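Local coordinates for pectate lyase/Amb allergen (Acidovorax citrulli, PDB 4HWV), which probably cleaves the pectate of plant cell walls by calcium-dependent beta-elimination, at residues Leu126-Gly132 with Val257-Val262; Asn295-Asp301 with Asn329-Arg335; Tyr349-Tyr353 with Leu470-Thr475. All coordinates share one frame; numbering follows the deposited sequence. Where two conformers were deposited one is given.

Contact 1: residues Leu126-Gly132 with Val257-Val262; sequences LAAYRPG and VWHETV
W258 offers one face of its indole to the R130-P131 step, where helix 118-129 ends and the short helix 131-134 begins, with R130 as N-cap. The segment 257-262 belongs to a long excursion from the right-handed parallel beta-helix, so the contact joins that excursion to the helical region 118-134. CD of P131 stands 3.8 Å from the centroid of the five-membered ring of W258, almost on its normal, and CA of R130 lies at the same distance from the centroid of the six-membered ring; both are CH-pi contacts. L126 reaches past the benzo part: its CD2 is 3.7 Å from W258 CZ3 and 3.8 Å from V257 CG2, the two aliphatic chains meeting at about a right angle.

E260 holds the start of the second helix. CG sits between backbone N and carbonyl carbon (chi1 55°), and the rest of the chain runs out extended, bringing both carboxylate oxygens to the turn. E260 OE1 uses its syn lone pair for a salt bridge with R130 NH1 (2.8 Å), although guanidinium and carboxylate planes are 71° apart. E260 OE2 receives the first-turn amide G132 N at 2.7 Å, from 37° above the carboxylate plane.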
loop_
_atom_site.group_PDB
_atom_site.type_symbol
_atom_site.label_atom_id
_atom_site.label_comp_id
_atom_site.label_asym_id
_atom_site.label_seq_id
_atom_site.Cartn_x
_atom_site.Cartn_y
_atom_site.Cartn_z
ATOM N N LEU A 126 -7.897 -15.030 19.886
ATOM C CA LEU A 126 -9.157 -14.297 19.863
ATOM C C LEU A 126 -10.184 -14.963 20.791
ATOM O O LEU A 126 -10.906 -14.280 21.507
ATOM C CB LEU A 126 -9.720 -14.155 18.438
ATOM C CG LEU A 126 -8.795 -13.477 17.413
ATOM C CD1 LEU A 126 -9.569 -13.173 16.128
ATOM C CD2 LEU A 126 -8.180 -12.220 17.995
ATOM N N ALA A 127 -10.226 -16.296 20.792
ATOM C CA ALA A 127 -11.190 -17.010 21.635
ATOM C C ALA A 127 -10.902 -16.786 23.124
ATOM O O ALA A 127 -11.822 -16.667 23.954
ATOM C CB ALA A 127 -11.189 -18.505 21.314
ATOM N N ALA A 128 -9.624 -16.746 23.483
ATOM C CA ALA A 128 -9.219 -16.609 24.890
ATOM C C ALA A 128 -9.386 -15.194 25.413
ATOM O O ALA A 128 -9.777 -14.997 26.560
ATOM C CB ALA A 128 -7.764 -17.054 25.068
ATOM N N TYR A 129 -9.074 -14.208 24.576
ATOM C CA TYR A 129 -8.853 -12.859 25.082
ATOM C C TYR A 129 -9.878 -11.813 24.647
ATOM O O TYR A 129 -9.803 -10.671 25.086
ATOM C CB TYR A 129 -7.416 -12.397 24.775
ATOM C CG TYR A 129 -6.375 -13.359 25.303
ATOM C CD1 TYR A 129 -6.448 -13.837 26.617
ATOM C CD2 TYR A 129 -5.349 -13.816 24.492
ATOM C CE1 TYR A 129 -5.506 -14.738 27.111
ATOM C CE2 TYR A 129 -4.416 -14.719 24.959
ATOM C CZ TYR A 129 -4.502 -15.192 26.268
ATOM O OH TYR A 129 -3.553 -16.089 26.722
ATOM N N ARG A 130 -10.849 -12.199 23.827
ATOM C CA ARG A 130 -11.943 -11.284 23.493
ATOM C C ARG A 130 -12.597 -10.765 24.782
ATOM O O ARG A 130 -12.650 -11.472 25.804
ATOM C CB ARG A 130 -12.985 -11.958 22.592
ATOM C CG ARG A 130 -13.710 -13.115 23.250
ATOM C CD ARG A 130 -14.681 -13.818 22.292
ATOM N NE ARG A 130 -15.345 -14.934 22.967
ATOM C CZ ARG A 130 -16.424 -14.822 23.737
ATOM N NH1 ARG A 130 -17.009 -13.639 23.904
ATOM N NH2 ARG A 130 -16.928 -15.901 24.332
ATOM N N PRO A 131 -13.077 -9.516 24.760
ATOM C CA PRO A 131 -13.629 -8.948 26.002
ATOM C C PRO A 131 -14.745 -9.789 26.635
ATOM O O PRO A 131 -14.814 -9.867 27.865
ATOM C CB PRO A 131 -14.157 -7.582 25.549
ATOM C CG PRO A 131 -13.255 -7.210 24.421
ATOM C CD PRO A 131 -13.031 -8.518 23.672
ATOM N N GLY A 132 -15.585 -10.422 25.824
ATOM C CA GLY A 132 -16.653 -11.267 26.340
ATOM C C GLY A 132 -16.168 -12.507 27.079
ATOM O O GLY A 132 -16.912 -13.086 27.863
ATOM N N VAL A 257 -11.339 -7.110 15.013
ATOM C CA VAL A 257 -11.743 -8.496 14.829
ATOM C C VAL A 257 -12.741 -8.936 15.913
ATOM O O VAL A 257 -13.155 -10.097 15.964
ATOM C CB VAL A 257 -10.528 -9.436 14.780
ATOM C CG1 VAL A 257 -9.721 -9.181 13.513
ATOM C CG2 VAL A 257 -9.660 -9.295 16.054
ATOM N N TRP A 258 -13.140 -8.005 16.776
ATOM C CA TRP A 258 -14.185 -8.293 17.749
ATOM C C TRP A 258 -15.545 -7.950 17.177
ATOM O O TRP A 258 -15.702 -6.962 16.445
ATOM C CB TRP A 258 -14.002 -7.466 19.015
ATOM C CG TRP A 258 -12.651 -7.486 19.680
ATOM C CD1 TRP A 258 -12.013 -6.391 20.213
ATOM C CD2 TRP A 258 -11.805 -8.619 19.970
ATOM N NE1 TRP A 258 -10.831 -6.765 20.801
ATOM C CE2 TRP A 258 -10.668 -8.119 20.656
ATOM C CE3 TRP A 258 -11.875 -10.001 19.694
ATOM C CZ2 TRP A 258 -9.627 -8.944 21.085
ATOM C CZ3 TRP A 258 -10.827 -10.825 20.142
ATOM C CH2 TRP A 258 -9.724 -10.284 20.823
ATOM N N HIS A 259 -16.544 -8.747 17.536
ATOM C CA HIS A 259 -17.911 -8.517 17.076
ATOM C C HIS A 259 -18.853 -8.895 18.209
ATOM O O HIS A 259 -19.534 -9.936 18.182
ATOM C CB HIS A 259 -18.230 -9.259 15.766
ATOM C CG HIS A 259 -17.790 -10.689 15.745
ATOM N ND1 HIS A 259 -18.647 -11.735 16.004
ATOM C CD2 HIS A 259 -16.581 -11.246 15.494
ATOM C CE1 HIS A 259 -17.987 -12.878 15.904
ATOM N NE2 HIS A 259 -16.733 -12.609 15.599
ATOM N N GLU A 260 -18.879 -8.017 19.207
ATOM C CA GLU A 260 -19.679 -8.223 20.406
ATOM C C GLU A 260 -19.776 -6.907 21.130
ATOM O O GLU A 260 -18.980 -5.983 20.892
ATOM C CB GLU A 260 -19.050 -9.291 21.314
ATOM C CG GLU A 260 -17.577 -9.014 21.710
ATOM C CD GLU A 260 -16.979 -10.153 22.541
ATOM O OE1 GLU A 260 -17.535 -11.278 22.517
ATOM O OE2 GLU A 260 -15.977 -9.933 23.231
ATOM N N THR A 261 -20.783 -6.817 21.994
ATOM C CA THR A 261 -20.946 -5.686 22.901
ATOM C C THR A 261 -20.796 -6.169 24.335
ATOM O O THR A 261 -21.448 -7.129 24.752
ATOM C CB THR A 261 -22.304 -5.005 22.685
ATOM O OG1 THR A 261 -22.339 -4.486 21.345
ATOM C CG2 THR A 261 -22.504 -3.873 23.689
ATOM N N VAL A 262 -19.911 -5.517 25.084
ATOM C CA VAL A 262 -19.597 -5.919 26.444
ATOM C C VAL A 262 -19.503 -4.631 27.249
ATOM O O VAL A 262 -18.890 -3.662 26.792
ATOM C CB VAL A 262 -18.240 -6.714 26.511
ATOM C CG1 VAL A 262 -18.005 -7.248 27.920
ATOM C CG2 VAL A 262 -18.200 -7.868 25.494
#

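Contact 2: residues Asn295-Asp301 with Asn329-Arg335; sequences NHFHDHD and NHFQNLR
Q332 reaches back to H296 on the preceding coil, and its path from CB to tip shows how one coil is fastened to the next. Q332 CB lies 4.0 Å from H298 CB and, on its own strand, over the rim of the H330 ring. From there CG is anti to the backbone N (chi1 -179°) and the chain stays extended, which carries CD to the edge of the H296 ring, in its plane. At the tip Q332 OE1 accepts a bond from H296 NE2 (2.8 Å) that lies in both the carbonyl plane and the imidazole plane. The rings of H296 and H330 point the same way, tilted by 12° with centroids 4.8 Å apart, but are slid so far that they barely overlap; H330 NE2 is hydrogen-bonded to E354 OE1. Just beyond, H298 ND1 donates to the anti lone pair of D299 OD2 at 2.6 Å.

Beneath these polar groups, on the buried face of the strands, F297 CD2 meets F331 CE1 at 3.6 Å, and F297 CB packs on CD1 of L334. H300 lies on this same face and hydrogen-bonds to D246, its side chain about 6 Å from that of the calcium ligand D278.

At the turn before the strands the amides of N295 and N329 lie side by side and point the same way, their planes nearly parallel (6° apart). N329 OD1 is gripped twice, by N295 N (2.9 Å) and N295 ND2 (3.0 Å), from opposite faces of its plane. N295 OD1 repeats the step to N242 N, and N351 OD1 to N329 N. Such an asparagine ladder, beside in-register parallel strands, is a hallmark of the right-handed parallel beta-helix of pectate lyases.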
loop_
_atom_site.group_PDB
_atom_site.type_symbol
_atom_site.label_atom_id
_atom_site.label_comp_id
_atom_site.label_asym_id
_atom_site.label_seq_id
_atom_site.Cartn_x
_atom_site.Cartn_y
_atom_site.Cartn_z
ATOM N N ASN A 295 12.095 16.244 6.183
ATOM C CA ASN A 295 11.575 14.895 5.905
ATOM C C ASN A 295 10.135 14.956 5.418
ATOM O O ASN A 295 9.437 15.942 5.649
ATOM C CB ASN A 295 11.597 14.010 7.162
ATOM C CG ASN A 295 12.969 13.885 7.777
ATOM O OD1 ASN A 295 13.823 13.151 7.273
ATOM N ND2 ASN A 295 13.183 14.572 8.886
ATOM N N HIS A 296 9.704 13.896 4.739
ATOM C CA HIS A 296 8.310 13.708 4.369
ATOM C C HIS A 296 7.768 12.525 5.171
ATOM O O HIS A 296 8.175 11.393 4.947
ATOM C CB HIS A 296 8.216 13.413 2.872
ATOM C CG HIS A 296 6.815 13.249 2.370
ATOM N ND1 HIS A 296 6.545 12.683 1.143
ATOM C CD2 HIS A 296 5.615 13.589 2.904
ATOM C CE1 HIS A 296 5.241 12.698 0.933
ATOM N NE2 HIS A 296 4.653 13.241 1.987
ATOM N N PHE A 297 6.876 12.802 6.118
ATOM C CA PHE A 297 6.233 11.763 6.914
ATOM C C PHE A 297 4.803 11.656 6.439
ATOM O O PHE A 297 4.102 12.660 6.414
ATOM C CB PHE A 297 6.180 12.153 8.397
ATOM C CG PHE A 297 7.523 12.424 9.029
ATOM C CD1 PHE A 297 8.289 11.389 9.557
ATOM C CD2 PHE A 297 8.017 13.720 9.124
ATOM C CE1 PHE A 297 9.517 11.641 10.162
ATOM C CE2 PHE A 297 9.252 13.980 9.736
ATOM C CZ PHE A 297 9.997 12.938 10.256
ATOM N N HIS A 298 4.351 10.465 6.066
ATOM C CA HIS A 298 2.983 10.364 5.559
ATOM C C HIS A 298 2.330 9.042 5.865
ATOM O O HIS A 298 3.002 8.018 5.958
ATOM C CB HIS A 298 2.894 10.706 4.052
ATOM C CG HIS A 298 3.571 9.725 3.129
ATOM N ND1 HIS A 298 2.909 8.652 2.563
ATOM C CD2 HIS A 298 4.831 9.697 2.618
ATOM C CE1 HIS A 298 3.732 8.001 1.759
ATOM N NE2 HIS A 298 4.908 8.610 1.781
ATOM N N ASP A 299 1.011 9.072 6.037
ATOM C CA ASP A 299 0.201 7.852 6.088
ATOM C C ASP A 299 0.577 6.956 7.269
ATOM O O ASP A 299 1.161 5.877 7.129
ATOM C CB ASP A 299 0.255 7.111 4.753
ATOM C CG ASP A 299 -0.412 7.905 3.650
ATOM O OD1 ASP A 299 -1.643 8.073 3.712
ATOM O OD2 ASP A 299 0.284 8.418 2.773
ATOM N N HIS A 300 0.181 7.416 8.448
ATOM C CA HIS A 300 0.515 6.725 9.676
ATOM C C HIS A 300 -0.339 7.301 10.791
ATOM O O HIS A 300 -0.763 8.470 10.713
ATOM C CB HIS A 300 2.006 6.920 9.973
ATOM C CG HIS A 300 2.467 6.244 11.218
ATOM N ND1 HIS A 300 2.924 4.940 11.230
ATOM C CD2 HIS A 300 2.559 6.696 12.490
ATOM C CE1 HIS A 300 3.259 4.614 12.464
ATOM N NE2 HIS A 300 3.061 5.663 13.245
ATOM N N ASP A 301 -0.602 6.495 11.822
ATOM C CA ASP A 301 -1.451 6.928 12.921
ATOM C C ASP A 301 -0.656 7.752 13.956
ATOM O O ASP A 301 -0.717 8.995 13.948
ATOM C CB ASP A 301 -2.151 5.708 13.549
ATOM C CG ASP A 301 -3.172 6.086 14.577
ATOM O OD1 ASP A 301 -3.177 7.235 15.058
ATOM O OD2 ASP A 301 -3.991 5.208 14.915
ATOM N N ASN A 329 9.571 19.879 7.779
ATOM C CA ASN A 329 8.971 18.592 7.454
ATOM C C ASN A 329 7.582 18.742 6.863
ATOM O O ASN A 329 6.870 19.718 7.147
ATOM C CB ASN A 329 8.884 17.702 8.703
ATOM C CG ASN A 329 10.240 17.485 9.362
ATOM O OD1 ASN A 329 11.100 16.793 8.823
ATOM N ND2 ASN A 329 10.432 18.079 10.538
ATOM N N HIS A 330 7.211 17.758 6.047
ATOM C CA HIS A 330 5.850 17.596 5.562
ATOM C C HIS A 330 5.220 16.494 6.414
ATOM O O HIS A 330 5.668 15.350 6.379
ATOM C CB HIS A 330 5.886 17.198 4.090
ATOM C CG HIS A 330 4.563 17.283 3.389
ATOM N ND1 HIS A 330 4.419 16.892 2.077
ATOM C CD2 HIS A 330 3.352 17.758 3.781
ATOM C CE1 HIS A 330 3.168 17.090 1.695
ATOM N NE2 HIS A 330 2.498 17.611 2.711
ATOM N N PHE A 331 4.206 16.865 7.206
ATOM C CA PHE A 331 3.470 15.938 8.062
ATOM C C PHE A 331 2.128 15.697 7.367
ATOM O O PHE A 331 1.179 16.463 7.563
ATOM C CB PHE A 331 3.213 16.569 9.434
ATOM C CG PHE A 331 4.459 16.876 10.251
ATOM C CD1 PHE A 331 5.477 15.928 10.452
ATOM C CD2 PHE A 331 4.573 18.104 10.874
ATOM C CE1 PHE A 331 6.578 16.238 11.250
ATOM C CE2 PHE A 331 5.668 18.420 11.684
ATOM C CZ PHE A 331 6.658 17.481 11.891
ATOM N N GLN A 332 2.052 14.656 6.541
ATOM C CA GLN A 332 0.907 14.454 5.651
ATOM C C GLN A 332 0.138 13.193 6.010
ATOM O O GLN A 332 0.733 12.131 6.170
ATOM C CB GLN A 332 1.401 14.371 4.201
ATOM C CG GLN A 332 0.286 14.189 3.184
ATOM C CD GLN A 332 0.787 14.140 1.758
ATOM O OE1 GLN A 332 1.939 13.815 1.500
ATOM N NE2 GLN A 332 -0.096 14.432 0.818
ATOM N N ASN A 333 -1.179 13.299 6.136
ATOM C CA ASN A 333 -1.987 12.119 6.440
ATOM C C ASN A 333 -1.485 11.385 7.674
ATOM O O ASN A 333 -1.387 10.151 7.679
ATOM C CB ASN A 333 -2.047 11.152 5.253
ATOM C CG ASN A 333 -2.602 11.787 4.019
ATOM O OD1 ASN A 333 -3.238 12.844 4.070
ATOM N ND2 ASN A 333 -2.357 11.155 2.888
ATOM N N LEU A 334 -1.182 12.146 8.726
ATOM C CA LEU A 334 -0.851 11.576 10.029
ATOM C C LEU A 334 -2.024 11.838 10.965
ATOM O O LEU A 334 -2.607 12.936 10.964
ATOM C CB LEU A 334 0.419 12.205 10.617
ATOM C CG LEU A 334 1.659 12.234 9.720
ATOM C CD1 LEU A 334 2.812 12.936 10.447
ATOM C CD2 LEU A 334 2.066 10.807 9.317
ATOM N N ARG A 335 -2.353 10.850 11.793
ATOM C CA ARG A 335 -3.522 10.999 12.651
ATOM C C ARG A 335 -3.276 11.763 13.951
ATOM O O ARG A 335 -4.103 12.584 14.353
ATOM C CB ARG A 335 -4.123 9.623 12.957
ATOM C CG ARG A 335 -5.327 9.643 13.874
ATOM C CD ARG A 335 -6.183 8.410 13.628
ATOM N NE ARG A 335 -7.263 8.231 14.591
ATOM C CZ ARG A 335 -8.455 8.816 14.505
ATOM N NH1 ARG A 335 -8.694 9.667 13.519
ATOM N NH2 ARG A 335 -9.393 8.565 15.419
HETATM O O HOH W 1 -6.171 6.057 16.166
#

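Contact 3: residues Tyr349-Tyr353 with Leu470-Thr475; sequences YNNYY and LAARIT
A471 sets its methyl squarely over the ring of Y352: CB is 3.5 Å from the ring centroid and 10° off the normal, a CH-pi contact placed over the centre of the face. The ring is brought there because its CG is anti to the backbone N (chi1 175°), which swings it out from strand 345-356 to the A471 side of helix 470-477. T475, one turn further on, approaches the same ring differently, with OG1 at the edge near the ring plane, 3.5 Å from Y352 CE2. T475 OG1 is turned back to its own helix and donates to A471 O at 2.8 Å. The same oxygen also accepts T475 N, and the two donors reach it from opposite faces of the carbonyl plane.

The partnership is that of a C-terminal helix laid against the outside of a right-handed parallel beta-helix, where it also touches H330 of the preceding coil and V383 of the following one.

I474 and L470 point toward the short loop at N350 and N351. The extended branch of I474 drives CD1 against the backbone, 3.2 Å from N350 O, a tight approach, while its CG2 lies 4.1 Å from Y352 CB. L470 crosses N350 at about a right angle, with CD2 3.7 Å from N350 CA and 4.0 Å from N350 ND2. The amide of N350 itself is tied to other partners, OD1 to E465 N and ND2 to N381 O.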
loop_
_atom_site.group_PDB
_atom_site.type_symbol
_atom_site.label_atom_id
_atom_site.label_comp_id
_atom_site.label_asym_id
_atom_site.label_seq_id
_atom_site.Cartn_x
_atom_site.Cartn_y
_atom_site.Cartn_z
ATOM N N TYR A 349 9.310 24.173 13.982
ATOM C CA TYR A 349 9.193 25.365 13.161
ATOM C C TYR A 349 9.164 25.069 11.672
ATOM O O TYR A 349 9.810 24.142 11.206
ATOM C CB TYR A 349 10.275 26.411 13.497
ATOM C CG TYR A 349 11.721 26.109 13.135
ATOM C CD1 TYR A 349 12.548 25.383 13.992
ATOM C CD2 TYR A 349 12.290 26.616 11.963
ATOM C CE1 TYR A 349 13.886 25.168 13.679
ATOM C CE2 TYR A 349 13.621 26.385 11.645
ATOM C CZ TYR A 349 14.406 25.668 12.502
ATOM O OH TYR A 349 15.738 25.438 12.182
ATOM N N ASN A 350 8.373 25.845 10.937
ATOM C CA ASN A 350 8.356 25.732 9.478
ATOM C C ASN A 350 8.077 24.303 9.013
ATOM O O ASN A 350 8.753 23.788 8.117
ATOM C CB ASN A 350 9.670 26.224 8.847
ATOM C CG ASN A 350 9.876 27.733 8.949
ATOM O OD1 ASN A 350 11.012 28.175 8.939
ATOM N ND2 ASN A 350 8.788 28.528 8.973
ATOM N N ASN A 351 7.088 23.667 9.629
ATOM C CA ASN A 351 6.579 22.401 9.111
ATOM C C ASN A 351 5.243 22.637 8.411
ATOM O O ASN A 351 4.555 23.621 8.695
ATOM C CB ASN A 351 6.396 21.393 10.245
ATOM C CG ASN A 351 7.671 21.158 11.002
ATOM O OD1 ASN A 351 8.593 20.500 10.504
ATOM N ND2 ASN A 351 7.763 21.737 12.196
ATOM N N TYR A 352 4.914 21.753 7.473
ATOM C CA TYR A 352 3.637 21.797 6.769
ATOM C C TYR A 352 2.846 20.553 7.137
ATOM O O TYR A 352 3.239 19.431 6.795
ATOM C CB TYR A 352 3.870 21.828 5.259
ATOM C CG TYR A 352 2.617 21.753 4.417
ATOM C CD1 TYR A 352 1.423 22.331 4.837
ATOM C CD2 TYR A 352 2.638 21.139 3.177
ATOM C CE1 TYR A 352 0.283 22.270 4.053
ATOM C CE2 TYR A 352 1.500 21.070 2.386
ATOM C CZ TYR A 352 0.330 21.645 2.833
ATOM O OH TYR A 352 -0.800 21.608 2.044
ATOM N N TYR A 353 1.740 20.761 7.848
ATOM C CA TYR A 353 0.799 19.705 8.188
ATOM C C TYR A 353 -0.309 19.704 7.153
ATOM O O TYR A 353 -0.886 20.753 6.857
ATOM C CB TYR A 353 0.162 19.998 9.536
ATOM C CG TYR A 353 1.081 19.986 10.735
ATOM C CD1 TYR A 353 1.885 21.091 11.059
ATOM C CD2 TYR A 353 1.105 18.887 11.588
ATOM C CE1 TYR A 353 2.689 21.075 12.199
ATOM C CE2 TYR A 353 1.905 18.862 12.715
ATOM C CZ TYR A 353 2.685 19.956 13.028
ATOM O OH TYR A 353 3.475 19.937 14.154
ATOM N N LEU A 470 5.133 28.447 2.118
ATOM C CA LEU A 470 5.824 27.345 2.770
ATOM C C LEU A 470 5.252 25.980 2.369
ATOM O O LEU A 470 6.004 25.031 2.170
ATOM C CB LEU A 470 5.802 27.529 4.285
ATOM C CG LEU A 470 6.633 26.507 5.060
ATOM C CD1 LEU A 470 8.137 26.707 4.794
ATOM C CD2 LEU A 470 6.313 26.627 6.536
ATOM N N ALA A 471 3.933 25.867 2.258
ATOM C CA ALA A 471 3.337 24.588 1.868
ATOM C C ALA A 471 3.876 24.125 0.514
ATOM O O ALA A 471 4.271 22.970 0.351
ATOM C CB ALA A 471 1.821 24.692 1.835
ATOM N N ALA A 472 3.898 25.029 -0.459
ATOM C CA ALA A 472 4.396 24.694 -1.791
ATOM C C ALA A 472 5.888 24.373 -1.756
ATOM O O ALA A 472 6.324 23.416 -2.406
ATOM C CB ALA A 472 4.121 25.822 -2.778
ATOM N N ARG A 473 6.667 25.162 -1.003
ATOM C CA ARG A 473 8.111 24.941 -0.903
ATOM C C ARG A 473 8.387 23.545 -0.351
ATOM O O ARG A 473 9.141 22.768 -0.928
ATOM C CB ARG A 473 8.772 25.977 0.022
ATOM C CG ARG A 473 8.913 27.401 -0.517
ATOM C CD ARG A 473 9.518 28.320 0.567
ATOM N NE ARG A 473 9.694 29.707 0.132
ATOM C CZ ARG A 473 10.174 30.679 0.905
ATOM N NH1 ARG A 473 10.529 30.434 2.162
ATOM N N ILE A 474 7.769 23.236 0.788
ATOM C CA ILE A 474 7.992 21.958 1.457
ATOM C C ILE A 474 7.518 20.778 0.604
ATOM O O ILE A 474 8.232 19.782 0.480
ATOM C CB ILE A 474 7.362 21.948 2.857
ATOM C CG1 ILE A 474 8.211 22.831 3.794
ATOM C CG2 ILE A 474 7.234 20.523 3.397
ATOM C CD1 ILE A 474 7.692 22.944 5.215
ATOM N N THR A 475 6.343 20.899 -0.012
ATOM C CA THR A 475 5.871 19.837 -0.895
ATOM C C THR A 475 6.888 19.527 -2.005
ATOM O O THR A 475 7.122 18.359 -2.337
ATOM C CB THR A 475 4.499 20.200 -1.492
ATOM O OG1 THR A 475 3.553 20.350 -0.414
ATOM C CG2 THR A 475 4.030 19.129 -2.470
#

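Overall arrangement
Read from the N terminus, the three contacts follow in series; none nests within another and none crosses. Contact 1 closes a loop of 124 residues that takes in several coils of the beta-helix, and fastens the helical region 118-134 to the excursion that holds residues 257-262. Contact 2 closes a short loop of 27 residues, a single coil, its centre about 11 Å from the centre of the chain. Contact 3 spans 116 residues and brings the C-terminal helix 470-477 back to the coils. Contacts 2 and 3 touch, with centres about 12 Å apart, since strands 330-332 and 345-356 are neighbours; contact 1 stands apart, its centre about 32 Å from that of contact 2 and 43 Å from that of contact 3.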